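Local coordinates for protein Rbam17540 (PDB 2YOY) that is a copper-dependent CBM33 oxidase that probably cleaves polysaccharides such as cellulose by oxidation, as in other lytic polysaccharide monooxygenases, at residues D71-D76 and K110-N115; Y153-G158 and V172-L177. All blocks are in the same frame, centred on the assembly; numbering follows the deposited sequence.

Interaction 1 of 2, residues D71-D76 and K110-N115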
loop_
_atom_site.group_PDB
_atom_site.type_symbol
_atom_site.label_atom_id
_atom_site.label_comp_id
_atom_site.label_asym_id
_atom_site.label_seq_id
_atom_site.Cartn_x
_atom_site.Cartn_y
_atom_site.Cartn_z
ATOM N N ASP A 71 -1.722 10.354 3.602
ATOM C CA ASP A 71 -0.457 10.958 3.256
ATOM C C ASP A 71 0.295 11.539 4.433
ATOM O O ASP A 71 1.468 11.863 4.286
ATOM C CB ASP A 71 -0.650 12.006 2.168
ATOM C CG ASP A 71 -1.106 11.421 0.848
ATOM O OD1 ASP A 71 -0.609 10.330 0.445
ATOM O OD2 ASP A 71 -1.939 12.086 0.174
ATOM N N LYS A 72 -0.352 11.643 5.604
ATOM C CA LYS A 72 0.355 12.050 6.797
ATOM C C LYS A 72 1.501 11.103 7.025
ATOM O O LYS A 72 1.395 9.922 6.745
ATOM C CB LYS A 72 -0.545 12.049 8.024
ATOM C CG LYS A 72 -1.575 13.158 8.033
ATOM C CD LYS A 72 -2.104 13.389 9.451
ATOM C CE LYS A 72 -3.024 14.598 9.511
ATOM N NZ LYS A 72 -3.449 14.858 10.913
ATOM N N GLN A 73 2.618 11.607 7.518
ATOM C CA GLN A 73 3.753 10.720 7.786
ATOM C C GLN A 73 4.621 11.214 8.911
ATOM O O GLN A 73 5.300 12.236 8.797
ATOM C CB GLN A 73 4.566 10.518 6.513
ATOM C CG GLN A 73 5.689 9.518 6.570
ATOM C CD GLN A 73 5.219 8.111 6.914
ATOM O OE1 GLN A 73 4.306 7.571 6.293
ATOM N NE2 GLN A 73 5.812 7.549 7.969
ATOM N N THR A 74 4.545 10.503 10.022
ATOM C CA THR A 74 5.445 10.700 11.154
ATOM C C THR A 74 5.904 9.361 11.655
ATOM O O THR A 74 5.313 8.308 11.345
ATOM C CB THR A 74 4.798 11.463 12.338
ATOM O OG1 THR A 74 3.831 10.623 12.993
ATOM C CG2 THR A 74 4.145 12.751 11.886
ATOM N N ALA A 75 6.954 9.386 12.472
ATOM C CA ALA A 75 7.445 8.159 13.081
ATOM C C ALA A 75 6.404 7.408 13.925
ATOM O O ALA A 75 6.458 6.172 14.006
ATOM C CB ALA A 75 8.687 8.449 13.912
ATOM N N ASP A 76 5.459 8.146 14.512
ATOM C CA ASP A 76 4.535 7.592 15.491
ATOM C C ASP A 76 3.108 7.447 15.005
ATOM O O ASP A 76 2.316 6.811 15.695
ATOM C CB ASP A 76 4.560 8.449 16.779
ATOM C CG ASP A 76 5.888 8.324 17.545
ATOM O OD1 ASP A 76 6.681 7.384 17.278
ATOM O OD2 ASP A 76 6.158 9.179 18.406
ATOM N N LYS A 110 17.180 1.886 3.731
ATOM C CA LYS A 110 17.762 1.810 5.074
ATOM C C LYS A 110 17.781 3.164 5.776
ATOM O O LYS A 110 17.521 3.256 6.974
ATOM C CB LYS A 110 19.187 1.216 5.004
ATOM C CG LYS A 110 19.760 0.779 6.338
ATOM C CD LYS A 110 21.083 0.057 6.131
ATOM C CE LYS A 110 21.765 -0.255 7.448
ATOM N NZ LYS A 110 20.958 -1.177 8.290
ATOM N N ASN A 111 18.069 4.223 5.038
ATOM C CA ASN A 111 18.203 5.530 5.674
ATOM C C ASN A 111 16.984 6.433 5.466
ATOM O O ASN A 111 17.107 7.648 5.509
ATOM C CB ASN A 111 19.471 6.218 5.131
ATOM C CG ASN A 111 19.393 6.459 3.638
ATOM O OD1 ASN A 111 18.505 5.924 2.963
ATOM N ND2 ASN A 111 20.307 7.262 3.116
ATOM N N TRP A 112 15.800 5.875 5.212
ATOM C CA TRP A 112 14.658 6.759 4.922
ATOM C C TRP A 112 14.271 7.606 6.129
ATOM O O TRP A 112 14.589 7.267 7.253
ATOM C CB TRP A 112 13.451 5.965 4.431
ATOM C CG TRP A 112 12.663 5.220 5.502
ATOM C CD1 TRP A 112 13.095 4.215 6.301
ATOM C CD2 TRP A 112 11.307 5.477 5.860
ATOM N NE1 TRP A 112 12.064 3.768 7.119
ATOM C CE2 TRP A 112 10.954 4.531 6.872
ATOM C CE3 TRP A 112 10.334 6.389 5.411
ATOM C CZ2 TRP A 112 9.688 4.502 7.457
ATOM C CZ3 TRP A 112 9.050 6.313 5.993
ATOM C CH2 TRP A 112 8.768 5.384 7.004
ATOM N N ASN A 113 13.523 8.672 5.872
ATOM C CA ASN A 113 13.073 9.583 6.924
ATOM C C ASN A 113 11.584 9.418 7.228
ATOM O O ASN A 113 10.730 9.866 6.468
ATOM C CB ASN A 113 13.379 11.030 6.539
ATOM C CG ASN A 113 13.122 11.998 7.674
ATOM O OD1 ASN A 113 12.395 11.696 8.622
ATOM N ND2 ASN A 113 13.776 13.162 7.615
ATOM N N PRO A 114 11.264 8.747 8.353
ATOM C CA PRO A 114 9.860 8.499 8.667
ATOM C C PRO A 114 9.027 9.710 9.021
ATOM O O PRO A 114 7.820 9.555 9.212
ATOM C CB PRO A 114 9.936 7.536 9.877
ATOM C CG PRO A 114 11.252 7.839 10.506
ATOM C CD PRO A 114 12.167 8.143 9.354
ATOM N N ASN A 115 9.649 10.895 9.142
ATOM C CA ASN A 115 8.934 12.126 9.445
ATOM C C ASN A 115 8.745 13.095 8.287
ATOM O O ASN A 115 8.439 14.261 8.521
ATOM C CB ASN A 115 9.620 12.831 10.628
ATOM C CG ASN A 115 9.507 12.035 11.905
ATOM O OD1 ASN A 115 8.400 11.740 12.356
ATOM N ND2 ASN A 115 10.634 11.643 12.469
#
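The amide nitrogen NE2 of Q73 serves two acceptors, the backbone oxygen of P114 and the hydroxyl of Y153. Within this contact it donates to P114, with NE2 to O at 3.1 Å and an angle at the hydrogen of 163°. P114 O lies in the amide plane of Q73, so the bond helps set the rotation of that amide. OE1 of the same amide accepts from R10. CG of Q73 is anti to the backbone N (chi1 -174°) and the chain bends at the next bond, which swings the amide over to P114. There NE2 also meets the edge of the W112 ring, 3.8 Å from CH2. The amide and ring planes stand 61° apart.

Further along, the backbone N of A75 donates to OD1 of N115 at 2.8 Å. The donor sits above the carbonyl plane of that side chain, not on a lone pair. OD1 also lies 3.6 Å from CB of T74. CB of A75 packs 4.3 Å from CG of P114. N113 to N115 form an Asx turn, in which N113 OD1 accepts from N115 N. Both loops thus lend a side-chain amide to the other's backbone. The join rests on these polar bonds, with only a small apolar part, and the buried Q73 amide has partners at both ends.

Interaction 2 of 2, residues Y153-G158 and V172-L177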
loop_
_atom_site.group_PDB
_atom_site.type_symbol
_atom_site.label_atom_id
_atom_site.label_comp_id
_atom_site.label_asym_id
_atom_site.label_seq_id
_atom_site.Cartn_x
_atom_site.Cartn_y
_atom_site.Cartn_z
ATOM N N TYR A 153 11.296 0.551 11.774
ATOM C CA TYR A 153 10.137 1.022 11.046
ATOM C C TYR A 153 10.475 1.203 9.576
ATOM O O TYR A 153 11.343 2.028 9.230
ATOM C CB TYR A 153 9.630 2.348 11.624
ATOM C CG TYR A 153 8.413 2.932 10.914
ATOM C CD1 TYR A 153 7.483 2.115 10.236
ATOM C CD2 TYR A 153 8.168 4.292 10.957
ATOM C CE1 TYR A 153 6.398 2.668 9.557
ATOM C CE2 TYR A 153 7.049 4.842 10.341
ATOM C CZ TYR A 153 6.162 4.041 9.655
ATOM O OH TYR A 153 5.044 4.620 9.052
ATOM N N HIS A 154 9.771 0.440 8.748
ATOM C CA HIS A 154 9.840 0.492 7.274
ATOM C C HIS A 154 8.448 0.508 6.720
ATOM O O HIS A 154 7.534 0.142 7.432
ATOM C CB HIS A 154 10.716 -0.600 6.681
ATOM C CG HIS A 154 12.162 -0.352 6.961
ATOM N ND1 HIS A 154 12.900 0.575 6.253
ATOM C CD2 HIS A 154 12.949 -0.753 7.990
ATOM C CE1 HIS A 154 14.092 0.692 6.799
ATOM N NE2 HIS A 154 14.144 -0.089 7.861
ATOM N N ILE A 155 8.312 0.920 5.449
ATOM C CA ILE A 155 7.031 0.851 4.714
ATOM C C ILE A 155 7.239 0.012 3.475
ATOM O O ILE A 155 8.195 0.196 2.735
ATOM C CB ILE A 155 6.503 2.258 4.404
ATOM C CG1 ILE A 155 6.113 2.979 5.696
ATOM C CG2 ILE A 155 5.354 2.211 3.426
ATOM C CD1 ILE A 155 5.763 4.454 5.516
ATOM N N ILE A 156 6.442 -1.047 3.378
ATOM C CA ILE A 156 6.285 -1.766 2.138
ATOM C C ILE A 156 5.163 -1.138 1.370
ATOM O O ILE A 156 4.025 -1.049 1.842
ATOM C CB ILE A 156 6.090 -3.264 2.406
ATOM C CG1 ILE A 156 7.374 -3.777 3.106
ATOM C CG2 ILE A 156 5.734 -4.074 1.125
ATOM C CD1 ILE A 156 7.212 -5.176 3.686
ATOM N N LEU A 157 5.470 -0.737 0.129
ATOM C CA LEU A 157 4.449 -0.382 -0.857
ATOM C C LEU A 157 4.139 -1.521 -1.835
ATOM O O LEU A 157 5.029 -1.980 -2.610
ATOM C CB LEU A 157 4.933 0.799 -1.651
ATOM C CG LEU A 157 4.097 1.315 -2.793
ATOM C CD1 LEU A 157 2.759 1.836 -2.318
ATOM C CD2 LEU A 157 4.848 2.424 -3.569
ATOM N N GLY A 158 2.884 -1.979 -1.844
ATOM C CA GLY A 158 2.400 -2.763 -2.943
ATOM C C GLY A 158 1.570 -2.053 -3.971
ATOM O O GLY A 158 0.668 -1.303 -3.614
ATOM N N VAL A 172 0.268 1.094 0.976
ATOM C CA VAL A 172 1.366 1.117 1.871
ATOM C C VAL A 172 1.060 0.286 3.084
ATOM O O VAL A 172 -0.087 0.176 3.527
ATOM C CB VAL A 172 1.836 2.569 2.277
ATOM C CG1 VAL A 172 2.324 3.281 1.063
ATOM C CG2 VAL A 172 0.729 3.345 2.967
ATOM N N ILE A 173 2.118 -0.342 3.585
ATOM C CA ILE A 173 2.089 -1.225 4.750
ATOM C C ILE A 173 3.172 -0.761 5.748
ATOM O O ILE A 173 4.367 -0.727 5.448
ATOM C CB ILE A 173 2.367 -2.702 4.370
ATOM C CG1 ILE A 173 1.457 -3.186 3.256
ATOM C CG2 ILE A 173 2.205 -3.599 5.577
ATOM C CD1 ILE A 173 2.031 -4.379 2.557
ATOM N N ASP A 174 2.749 -0.449 6.974
ATOM C CA ASP A 174 3.698 -0.039 8.026
ATOM C C ASP A 174 4.204 -1.269 8.792
ATOM O O ASP A 174 3.409 -2.055 9.306
ATOM C CB ASP A 174 3.022 0.940 8.971
ATOM C CG ASP A 174 2.518 2.175 8.255
ATOM O OD1 ASP A 174 3.378 3.051 7.950
ATOM O OD2 ASP A 174 1.284 2.277 7.967
ATOM N N VAL A 175 5.507 -1.455 8.816
ATOM C CA VAL A 175 6.075 -2.655 9.408
ATOM C C VAL A 175 7.209 -2.318 10.364
ATOM O O VAL A 175 7.925 -1.308 10.247
ATOM C CB VAL A 175 6.567 -3.690 8.332
ATOM C CG1 VAL A 175 5.396 -4.111 7.422
ATOM C CG2 VAL A 175 7.740 -3.121 7.527
ATOM N N ASN A 176 7.333 -3.193 11.346
ATOM C CA ASN A 176 8.512 -3.209 12.185
ATOM C C ASN A 176 9.290 -4.428 11.769
ATOM O O ASN A 176 8.852 -5.569 11.977
ATOM C CB ASN A 176 8.105 -3.288 13.638
ATOM C CG ASN A 176 9.302 -3.407 14.555
ATOM O OD1 ASN A 176 10.211 -2.591 14.483
ATOM N ND2 ASN A 176 9.316 -4.411 15.393
ATOM N N LEU A 177 10.446 -4.181 11.170
ATOM C CA LEU A 177 11.247 -5.235 10.570
ATOM C C LEU A 177 12.149 -5.861 11.600
ATOM O O LEU A 177 12.962 -5.196 12.198
ATOM C CB LEU A 177 12.059 -4.693 9.390
ATOM C CG LEU A 177 12.549 -5.524 8.207
ATOM C CD1 LEU A 177 11.833 -6.840 7.925
ATOM C CD2 LEU A 177 12.650 -4.637 6.982
#
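OH of Y153 donates to OD1 of D174 at 2.5 Å, a short bond. It reaches OD1 on the anti side of the carboxylate and 34° out of its plane. The two side chains lie side by side and point the same way, with D174 OD1 at the edge of the ring. CG of Y153 is anti to its backbone N (chi1 180°), which lays the ring along the strand towards D174. I155 shares this face of the sheet, and its CG1 lies 3.5 Å from OD1 of D174. Beyond it CG2 of I155 packs 3.7 Å from CB of V172, and CD1 of L157 meets CG1 of V172.

The other face carries H154, I156, I173 and V175. CG2 of I156 meets CD1 of I173 at 4.0 Å, and CB of H154 lies over CG2 of V175. The backbones are joined by paired bonds, H154 with V175 and I156 with I173. The shortest runs from I173 N to I156 O at 2.7 Å.

The second shell fixes the polar ends. R10 forms a salt bridge with D174 OD1, which probably favours the charged carboxylate. Q73 donates to the Y153 hydroxyl, and K80 makes a cation-pi contact with the ring. A phenylalanine in place of Y153 would probably leave D174 OD1 without its hydroxyl donor, with R10 still beside it, and Q73 NE2 with one acceptor fewer. H154 ND1 is bonded to T108 on strand 100-108, which flanks strand 154-162.

The strands run antiparallel, at 155° between their directions. They form the beta hairpin 154-162/167-177, part of the core sheet of this immunoglobulin-like (E-set) fold.

In the fold
From the N terminus, the chain first binds copper through H1 and later H98. Interaction 1 closes the first loop, from 71-76 to 110-115. The 33 residues between include strands 81-83 and 86-94 and strand 100-108. H98 lies in this loop. Interaction 2 closes a shorter one, from 153-158 to 172-177, around the turn of the hairpin. The two follow in series and neither nest nor cross. Their centres are about 10 Å apart and they touch: W112 NE1 bonds the backbone oxygen of Y153, and the W112 ring packs against I155. Together they tie the loops after helix 59-62 and after strand 100-108 to the hairpin 154-162/167-177, beside helix 10-21, which supplies R10 to both.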